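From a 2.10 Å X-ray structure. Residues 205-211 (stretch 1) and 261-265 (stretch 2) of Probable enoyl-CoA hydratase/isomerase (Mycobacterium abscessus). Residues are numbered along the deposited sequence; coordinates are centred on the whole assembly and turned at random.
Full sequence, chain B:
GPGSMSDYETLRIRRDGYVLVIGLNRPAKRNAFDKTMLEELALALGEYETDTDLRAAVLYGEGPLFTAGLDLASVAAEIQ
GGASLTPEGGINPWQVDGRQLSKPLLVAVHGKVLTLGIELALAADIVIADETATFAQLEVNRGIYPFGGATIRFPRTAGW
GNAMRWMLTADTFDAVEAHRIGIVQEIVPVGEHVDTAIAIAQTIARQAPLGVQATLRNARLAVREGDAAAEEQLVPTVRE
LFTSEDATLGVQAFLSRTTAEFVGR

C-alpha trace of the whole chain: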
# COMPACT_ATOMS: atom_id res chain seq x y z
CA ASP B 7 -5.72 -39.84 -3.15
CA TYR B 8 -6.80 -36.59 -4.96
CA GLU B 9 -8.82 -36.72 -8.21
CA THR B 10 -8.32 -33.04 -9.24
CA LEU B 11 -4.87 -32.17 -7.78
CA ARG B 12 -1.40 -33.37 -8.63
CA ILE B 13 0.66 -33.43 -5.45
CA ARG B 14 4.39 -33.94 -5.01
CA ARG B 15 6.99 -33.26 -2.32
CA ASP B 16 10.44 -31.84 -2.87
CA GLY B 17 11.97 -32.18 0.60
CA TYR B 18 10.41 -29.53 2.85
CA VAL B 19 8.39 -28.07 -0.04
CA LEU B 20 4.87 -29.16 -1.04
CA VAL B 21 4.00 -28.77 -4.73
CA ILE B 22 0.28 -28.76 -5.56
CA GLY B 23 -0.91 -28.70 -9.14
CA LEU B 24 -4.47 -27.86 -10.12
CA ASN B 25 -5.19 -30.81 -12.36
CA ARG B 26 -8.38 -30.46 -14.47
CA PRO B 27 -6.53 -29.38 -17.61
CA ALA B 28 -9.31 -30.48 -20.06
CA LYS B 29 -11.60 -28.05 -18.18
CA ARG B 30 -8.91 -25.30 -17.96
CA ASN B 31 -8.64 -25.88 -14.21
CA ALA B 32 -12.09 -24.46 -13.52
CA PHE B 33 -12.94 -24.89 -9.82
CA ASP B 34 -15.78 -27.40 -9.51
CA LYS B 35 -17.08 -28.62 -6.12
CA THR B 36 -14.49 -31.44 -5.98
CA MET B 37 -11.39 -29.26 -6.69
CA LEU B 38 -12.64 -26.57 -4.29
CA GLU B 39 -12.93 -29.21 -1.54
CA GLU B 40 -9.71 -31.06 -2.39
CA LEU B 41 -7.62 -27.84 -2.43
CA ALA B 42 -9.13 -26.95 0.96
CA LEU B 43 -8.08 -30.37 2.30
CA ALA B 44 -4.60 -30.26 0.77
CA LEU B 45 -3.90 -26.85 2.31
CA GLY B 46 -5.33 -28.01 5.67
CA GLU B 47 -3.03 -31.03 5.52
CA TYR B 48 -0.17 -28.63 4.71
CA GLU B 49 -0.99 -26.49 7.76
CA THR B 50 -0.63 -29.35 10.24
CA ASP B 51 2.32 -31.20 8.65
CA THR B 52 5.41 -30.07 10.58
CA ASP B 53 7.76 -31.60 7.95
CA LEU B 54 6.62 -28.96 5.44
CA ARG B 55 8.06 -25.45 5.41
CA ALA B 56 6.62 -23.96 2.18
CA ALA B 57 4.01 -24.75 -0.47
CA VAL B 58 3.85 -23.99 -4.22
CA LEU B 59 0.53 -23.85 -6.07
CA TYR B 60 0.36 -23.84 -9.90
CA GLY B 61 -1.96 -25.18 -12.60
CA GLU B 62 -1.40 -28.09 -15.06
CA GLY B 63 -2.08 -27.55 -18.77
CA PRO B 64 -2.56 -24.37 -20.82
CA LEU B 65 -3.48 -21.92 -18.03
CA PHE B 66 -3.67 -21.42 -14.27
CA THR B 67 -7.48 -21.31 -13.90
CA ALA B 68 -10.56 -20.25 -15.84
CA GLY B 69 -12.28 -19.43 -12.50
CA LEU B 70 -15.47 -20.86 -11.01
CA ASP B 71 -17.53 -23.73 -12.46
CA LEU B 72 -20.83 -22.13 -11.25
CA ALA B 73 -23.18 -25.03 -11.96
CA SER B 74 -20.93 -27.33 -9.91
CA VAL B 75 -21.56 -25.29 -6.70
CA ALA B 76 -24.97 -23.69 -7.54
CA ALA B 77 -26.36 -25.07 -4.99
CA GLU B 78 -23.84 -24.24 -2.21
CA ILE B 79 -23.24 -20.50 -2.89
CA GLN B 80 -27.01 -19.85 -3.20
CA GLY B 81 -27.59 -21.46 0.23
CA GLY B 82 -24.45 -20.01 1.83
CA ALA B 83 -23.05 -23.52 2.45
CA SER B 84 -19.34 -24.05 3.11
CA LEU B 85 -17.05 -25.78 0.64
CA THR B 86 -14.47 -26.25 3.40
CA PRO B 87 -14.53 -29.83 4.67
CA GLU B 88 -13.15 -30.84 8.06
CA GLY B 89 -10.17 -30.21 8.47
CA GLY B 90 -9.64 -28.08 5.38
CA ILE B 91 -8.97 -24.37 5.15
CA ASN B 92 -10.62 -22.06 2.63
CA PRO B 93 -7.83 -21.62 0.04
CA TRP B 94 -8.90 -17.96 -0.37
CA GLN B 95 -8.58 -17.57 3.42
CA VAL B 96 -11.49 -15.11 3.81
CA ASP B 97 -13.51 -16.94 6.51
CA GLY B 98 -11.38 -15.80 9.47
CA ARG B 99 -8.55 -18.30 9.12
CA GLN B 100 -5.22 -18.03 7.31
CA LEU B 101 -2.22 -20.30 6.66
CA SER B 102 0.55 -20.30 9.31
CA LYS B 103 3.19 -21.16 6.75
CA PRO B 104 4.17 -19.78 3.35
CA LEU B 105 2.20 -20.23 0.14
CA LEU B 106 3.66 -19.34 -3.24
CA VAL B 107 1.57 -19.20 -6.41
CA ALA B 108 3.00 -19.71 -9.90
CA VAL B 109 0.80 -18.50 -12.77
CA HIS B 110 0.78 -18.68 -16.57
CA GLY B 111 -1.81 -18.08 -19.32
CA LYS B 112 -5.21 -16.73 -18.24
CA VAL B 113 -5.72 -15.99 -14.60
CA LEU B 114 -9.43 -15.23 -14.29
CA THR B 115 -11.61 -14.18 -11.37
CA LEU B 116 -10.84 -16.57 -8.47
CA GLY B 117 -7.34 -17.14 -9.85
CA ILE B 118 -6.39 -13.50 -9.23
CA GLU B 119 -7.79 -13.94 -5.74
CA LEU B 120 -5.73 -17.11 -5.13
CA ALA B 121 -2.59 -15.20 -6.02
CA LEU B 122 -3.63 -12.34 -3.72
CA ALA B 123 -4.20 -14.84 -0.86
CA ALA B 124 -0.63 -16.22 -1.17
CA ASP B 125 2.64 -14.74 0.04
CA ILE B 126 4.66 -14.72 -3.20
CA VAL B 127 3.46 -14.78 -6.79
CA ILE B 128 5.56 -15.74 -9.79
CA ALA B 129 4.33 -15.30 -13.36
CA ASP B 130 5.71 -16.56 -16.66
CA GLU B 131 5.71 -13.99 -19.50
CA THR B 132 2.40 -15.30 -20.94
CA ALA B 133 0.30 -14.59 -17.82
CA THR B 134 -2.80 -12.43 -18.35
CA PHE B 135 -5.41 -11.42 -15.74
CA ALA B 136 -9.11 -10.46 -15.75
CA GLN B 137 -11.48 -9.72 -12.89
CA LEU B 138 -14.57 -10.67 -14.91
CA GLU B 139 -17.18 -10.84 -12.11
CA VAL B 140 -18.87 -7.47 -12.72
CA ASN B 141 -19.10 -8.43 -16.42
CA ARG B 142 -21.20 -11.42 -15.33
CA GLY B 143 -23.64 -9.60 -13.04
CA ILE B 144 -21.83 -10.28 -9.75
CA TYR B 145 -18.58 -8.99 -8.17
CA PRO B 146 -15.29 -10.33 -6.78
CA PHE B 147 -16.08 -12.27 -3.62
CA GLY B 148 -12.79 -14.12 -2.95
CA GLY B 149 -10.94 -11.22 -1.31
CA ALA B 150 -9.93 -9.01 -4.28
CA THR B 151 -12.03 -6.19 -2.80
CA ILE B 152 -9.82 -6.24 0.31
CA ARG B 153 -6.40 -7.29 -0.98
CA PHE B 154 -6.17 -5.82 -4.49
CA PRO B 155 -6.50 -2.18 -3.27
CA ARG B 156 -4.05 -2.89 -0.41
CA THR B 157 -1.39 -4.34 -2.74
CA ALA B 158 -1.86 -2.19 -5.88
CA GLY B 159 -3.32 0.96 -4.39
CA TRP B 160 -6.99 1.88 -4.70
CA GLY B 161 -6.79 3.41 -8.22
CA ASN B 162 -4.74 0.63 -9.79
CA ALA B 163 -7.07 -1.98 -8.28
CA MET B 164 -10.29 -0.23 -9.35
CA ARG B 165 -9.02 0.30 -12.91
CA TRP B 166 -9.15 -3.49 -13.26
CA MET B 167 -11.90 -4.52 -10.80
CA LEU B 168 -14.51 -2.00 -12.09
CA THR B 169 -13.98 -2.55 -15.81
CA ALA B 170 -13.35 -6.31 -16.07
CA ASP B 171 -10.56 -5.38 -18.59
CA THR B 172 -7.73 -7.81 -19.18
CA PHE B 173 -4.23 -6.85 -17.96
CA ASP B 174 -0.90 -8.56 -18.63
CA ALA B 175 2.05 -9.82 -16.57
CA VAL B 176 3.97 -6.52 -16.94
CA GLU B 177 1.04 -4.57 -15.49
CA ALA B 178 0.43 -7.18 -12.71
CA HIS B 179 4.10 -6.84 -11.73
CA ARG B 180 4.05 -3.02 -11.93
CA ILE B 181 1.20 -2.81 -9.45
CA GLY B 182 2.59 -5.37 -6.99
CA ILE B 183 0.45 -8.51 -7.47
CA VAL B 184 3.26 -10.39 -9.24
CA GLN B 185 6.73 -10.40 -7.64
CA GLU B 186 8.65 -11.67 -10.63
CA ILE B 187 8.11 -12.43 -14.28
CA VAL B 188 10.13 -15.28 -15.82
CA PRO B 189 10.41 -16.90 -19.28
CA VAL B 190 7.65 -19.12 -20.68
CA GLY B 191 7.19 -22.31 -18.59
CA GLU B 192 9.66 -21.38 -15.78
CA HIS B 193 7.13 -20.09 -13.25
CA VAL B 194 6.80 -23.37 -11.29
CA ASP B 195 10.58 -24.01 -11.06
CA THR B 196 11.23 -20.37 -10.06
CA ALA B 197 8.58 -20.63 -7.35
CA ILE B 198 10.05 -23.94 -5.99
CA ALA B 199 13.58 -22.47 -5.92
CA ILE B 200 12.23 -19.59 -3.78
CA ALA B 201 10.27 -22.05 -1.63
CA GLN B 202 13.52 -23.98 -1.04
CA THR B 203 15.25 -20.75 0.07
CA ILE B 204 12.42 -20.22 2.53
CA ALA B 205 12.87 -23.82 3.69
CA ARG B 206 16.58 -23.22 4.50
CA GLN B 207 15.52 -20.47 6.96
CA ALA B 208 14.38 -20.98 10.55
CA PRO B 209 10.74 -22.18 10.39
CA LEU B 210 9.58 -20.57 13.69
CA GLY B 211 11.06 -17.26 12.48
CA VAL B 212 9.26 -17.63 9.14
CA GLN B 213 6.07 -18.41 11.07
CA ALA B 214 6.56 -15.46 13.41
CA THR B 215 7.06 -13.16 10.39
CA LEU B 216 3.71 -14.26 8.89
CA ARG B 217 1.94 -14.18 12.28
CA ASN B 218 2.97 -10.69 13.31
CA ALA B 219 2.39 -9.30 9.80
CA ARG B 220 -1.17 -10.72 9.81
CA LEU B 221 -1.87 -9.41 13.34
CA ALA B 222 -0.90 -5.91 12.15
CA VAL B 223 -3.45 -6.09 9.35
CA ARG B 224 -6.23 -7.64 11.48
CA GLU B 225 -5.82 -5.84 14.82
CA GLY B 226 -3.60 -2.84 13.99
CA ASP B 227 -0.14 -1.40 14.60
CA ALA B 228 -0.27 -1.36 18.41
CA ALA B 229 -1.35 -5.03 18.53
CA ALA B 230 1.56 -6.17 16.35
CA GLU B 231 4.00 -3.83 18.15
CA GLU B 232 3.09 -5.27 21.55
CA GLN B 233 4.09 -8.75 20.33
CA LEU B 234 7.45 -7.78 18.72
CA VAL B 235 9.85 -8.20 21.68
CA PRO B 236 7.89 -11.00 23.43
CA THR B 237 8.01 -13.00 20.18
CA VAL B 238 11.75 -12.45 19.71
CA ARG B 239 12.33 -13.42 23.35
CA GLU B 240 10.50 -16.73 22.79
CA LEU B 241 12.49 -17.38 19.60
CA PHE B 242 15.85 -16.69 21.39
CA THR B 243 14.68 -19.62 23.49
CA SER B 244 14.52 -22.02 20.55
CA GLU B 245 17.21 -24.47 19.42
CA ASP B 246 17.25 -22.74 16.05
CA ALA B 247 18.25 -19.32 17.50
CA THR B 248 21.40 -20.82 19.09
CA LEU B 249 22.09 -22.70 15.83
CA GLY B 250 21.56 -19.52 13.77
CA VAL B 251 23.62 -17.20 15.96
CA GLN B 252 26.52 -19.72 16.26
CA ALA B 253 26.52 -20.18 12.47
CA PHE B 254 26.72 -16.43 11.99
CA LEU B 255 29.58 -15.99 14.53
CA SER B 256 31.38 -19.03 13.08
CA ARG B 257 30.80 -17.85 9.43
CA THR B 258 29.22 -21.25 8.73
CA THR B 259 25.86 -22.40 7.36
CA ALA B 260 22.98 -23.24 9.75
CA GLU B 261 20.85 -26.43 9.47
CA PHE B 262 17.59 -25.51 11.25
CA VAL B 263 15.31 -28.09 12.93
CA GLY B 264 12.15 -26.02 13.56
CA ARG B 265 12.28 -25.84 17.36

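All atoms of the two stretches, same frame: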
# COMPACT_ATOMS: atom_id res chain seq x y z
N ALA B 205 12.68 -22.59 2.91
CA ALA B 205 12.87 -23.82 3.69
C ALA B 205 14.26 -23.98 4.33
O ALA B 205 14.42 -24.80 5.24
CB ALA B 205 12.50 -25.06 2.83
N ARG B 206 15.26 -23.24 3.85
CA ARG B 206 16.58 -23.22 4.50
C ARG B 206 16.61 -22.25 5.69
O ARG B 206 17.56 -22.26 6.47
CB ARG B 206 17.69 -22.83 3.50
CG ARG B 206 17.90 -23.79 2.34
CD ARG B 206 19.20 -23.52 1.59
NE ARG B 206 19.20 -22.22 0.93
CZ ARG B 206 18.66 -21.97 -0.28
NH1 ARG B 206 18.74 -20.74 -0.77
NH2 ARG B 206 18.06 -22.92 -0.99
N GLN B 207 15.57 -21.41 5.84
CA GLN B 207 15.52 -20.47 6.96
C GLN B 207 14.83 -21.10 8.17
O GLN B 207 14.25 -22.19 8.08
CB GLN B 207 14.81 -19.18 6.54
CG GLN B 207 15.22 -18.71 5.14
CD GLN B 207 16.73 -18.59 4.97
OE1 GLN B 207 17.42 -18.04 5.83
NE2 GLN B 207 17.24 -19.09 3.85
N ALA B 208 14.91 -20.43 9.31
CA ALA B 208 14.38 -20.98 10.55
C ALA B 208 12.86 -20.94 10.53
O ALA B 208 12.31 -19.85 10.54
CB ALA B 208 14.91 -20.20 11.74
N PRO B 209 12.19 -22.12 10.50
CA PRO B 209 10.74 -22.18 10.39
C PRO B 209 9.94 -21.34 11.40
O PRO B 209 8.95 -20.72 11.01
CB PRO B 209 10.40 -23.67 10.57
CG PRO B 209 11.63 -24.39 10.16
CD PRO B 209 12.77 -23.48 10.54
N LEU B 210 10.34 -21.33 12.68
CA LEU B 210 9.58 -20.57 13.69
C LEU B 210 9.72 -19.06 13.44
O LEU B 210 8.84 -18.29 13.79
CB LEU B 210 10.05 -20.92 15.11
CG LEU B 210 9.95 -22.37 15.59
CD1 LEU B 210 10.45 -22.45 17.03
CD2 LEU B 210 8.53 -22.94 15.46
N GLY B 211 10.84 -18.66 12.86
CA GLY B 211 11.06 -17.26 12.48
C GLY B 211 10.20 -16.89 11.28
O GLY B 211 9.64 -15.81 11.22
N GLU B 261 21.84 -25.40 9.82
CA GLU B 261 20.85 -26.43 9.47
C GLU B 261 19.75 -26.39 10.53
O GLU B 261 19.90 -26.96 11.61
CB GLU B 261 21.49 -27.83 9.45
N PHE B 262 18.64 -25.71 10.24
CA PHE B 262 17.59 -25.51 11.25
C PHE B 262 16.69 -26.73 11.40
O PHE B 262 16.44 -27.43 10.43
CB PHE B 262 16.73 -24.29 10.91
CG PHE B 262 17.51 -23.00 10.90
CD1 PHE B 262 18.03 -22.48 12.08
CD2 PHE B 262 17.72 -22.32 9.72
CE1 PHE B 262 18.74 -21.31 12.08
CE2 PHE B 262 18.42 -21.11 9.71
CZ PHE B 262 18.94 -20.61 10.88
N VAL B 263 16.20 -26.95 12.62
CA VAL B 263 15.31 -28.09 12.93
C VAL B 263 13.85 -27.73 13.20
O VAL B 263 13.01 -28.62 13.28
CB VAL B 263 15.84 -28.90 14.14
CG1 VAL B 263 17.21 -29.47 13.82
CG2 VAL B 263 15.89 -28.03 15.40
N GLY B 264 13.53 -26.44 13.34
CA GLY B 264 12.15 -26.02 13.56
C GLY B 264 11.68 -26.14 15.01
O GLY B 264 10.51 -26.39 15.27
N ARG B 265 12.61 -25.96 15.95
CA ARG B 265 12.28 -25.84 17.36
C ARG B 265 13.41 -25.09 18.05
O ARG B 265 13.47 -24.95 19.28
CB ARG B 265 12.05 -27.23 17.97
CG ARG B 265 13.18 -28.21 17.72
CD ARG B 265 12.96 -29.53 18.42
NE ARG B 265 14.21 -30.28 18.42
CZ ARG B 265 14.62 -31.10 17.45
NH1 ARG B 265 13.89 -31.33 16.37
NH2 ARG B 265 15.79 -31.71 17.57
OXT ARG B 265 14.33 -24.59 17.38

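No hydrogen bond crosses between these two stretches. What joins them is packing, about 298 Å² of buried surface summed over both sides, and the largest share of any residue belongs to Phe 262. The touching parts run in nearly the same direction, 16° apart, so that moving forward along one segment also moves forward along the other.

The contact opens at Arg 206 with backbone rather than side chain. Its CB points away from the C-terminal segment, leaving its carbonyl to meet the ring: Arg 206 O lies 3.3 Å from Phe 262 CD2, at the ring edge and near its plane. That is a favourable place for a carbonyl oxygen, since the edge of an aromatic ring carries its slightly positive hydrogens. Gln 207 follows the same rule. Its CB also points away, its side-chain amide is hydrogen-bonded elsewhere in the structure, and its backbone carries the contact, with Gln 207 C 3.5 Å from Phe 262 CD2.

Ala 208 is the centre of the arrangement. It holds the N-cap position, and Ala 208 O accepts a weak hydrogen bond from Gly 211 N at 3.0 Å, closing the first turn of the helix. Its methyl group sits over the face of the aromatic ring: Ala 208 CB is 3.8 Å from the centroid of the Phe 262 ring and only 6° off the ring normal, a well-centred CH-pi contact. Ala 208 N also comes within 3.4 Å of Phe 262 CD2. Phe 262, for its part, points its CB toward stretch 1 and, with chi1 in the m well, lays its buried ring against this turn.

Pro 209 begins the helix, where a proline's missing amide hydrogen costs little, and its ring extends the apolar surface. Pro 209 CD packs 4.1 Å from Phe 262 CB, while Pro 209 CG reaches to 3.8 Å from Gly 264 CA. Gly 264 suits its place twice over: its positive phi of 82° and psi of 31° would jam a CB against the preceding carbonyl, and an ideal CB would stand just 3.5 Å from Pro 209 CG.

Leu 210, in the m, t rotamer and with its CB pointing toward stretch 2, touches the last two residues. Leu 210 CD2 lies 4.0 Å from Gly 264 O, and Leu 210 CD1 lies 3.9 Å from Arg 265 CA. Both contacts are to backbone atoms; the Arg 265 CB points away.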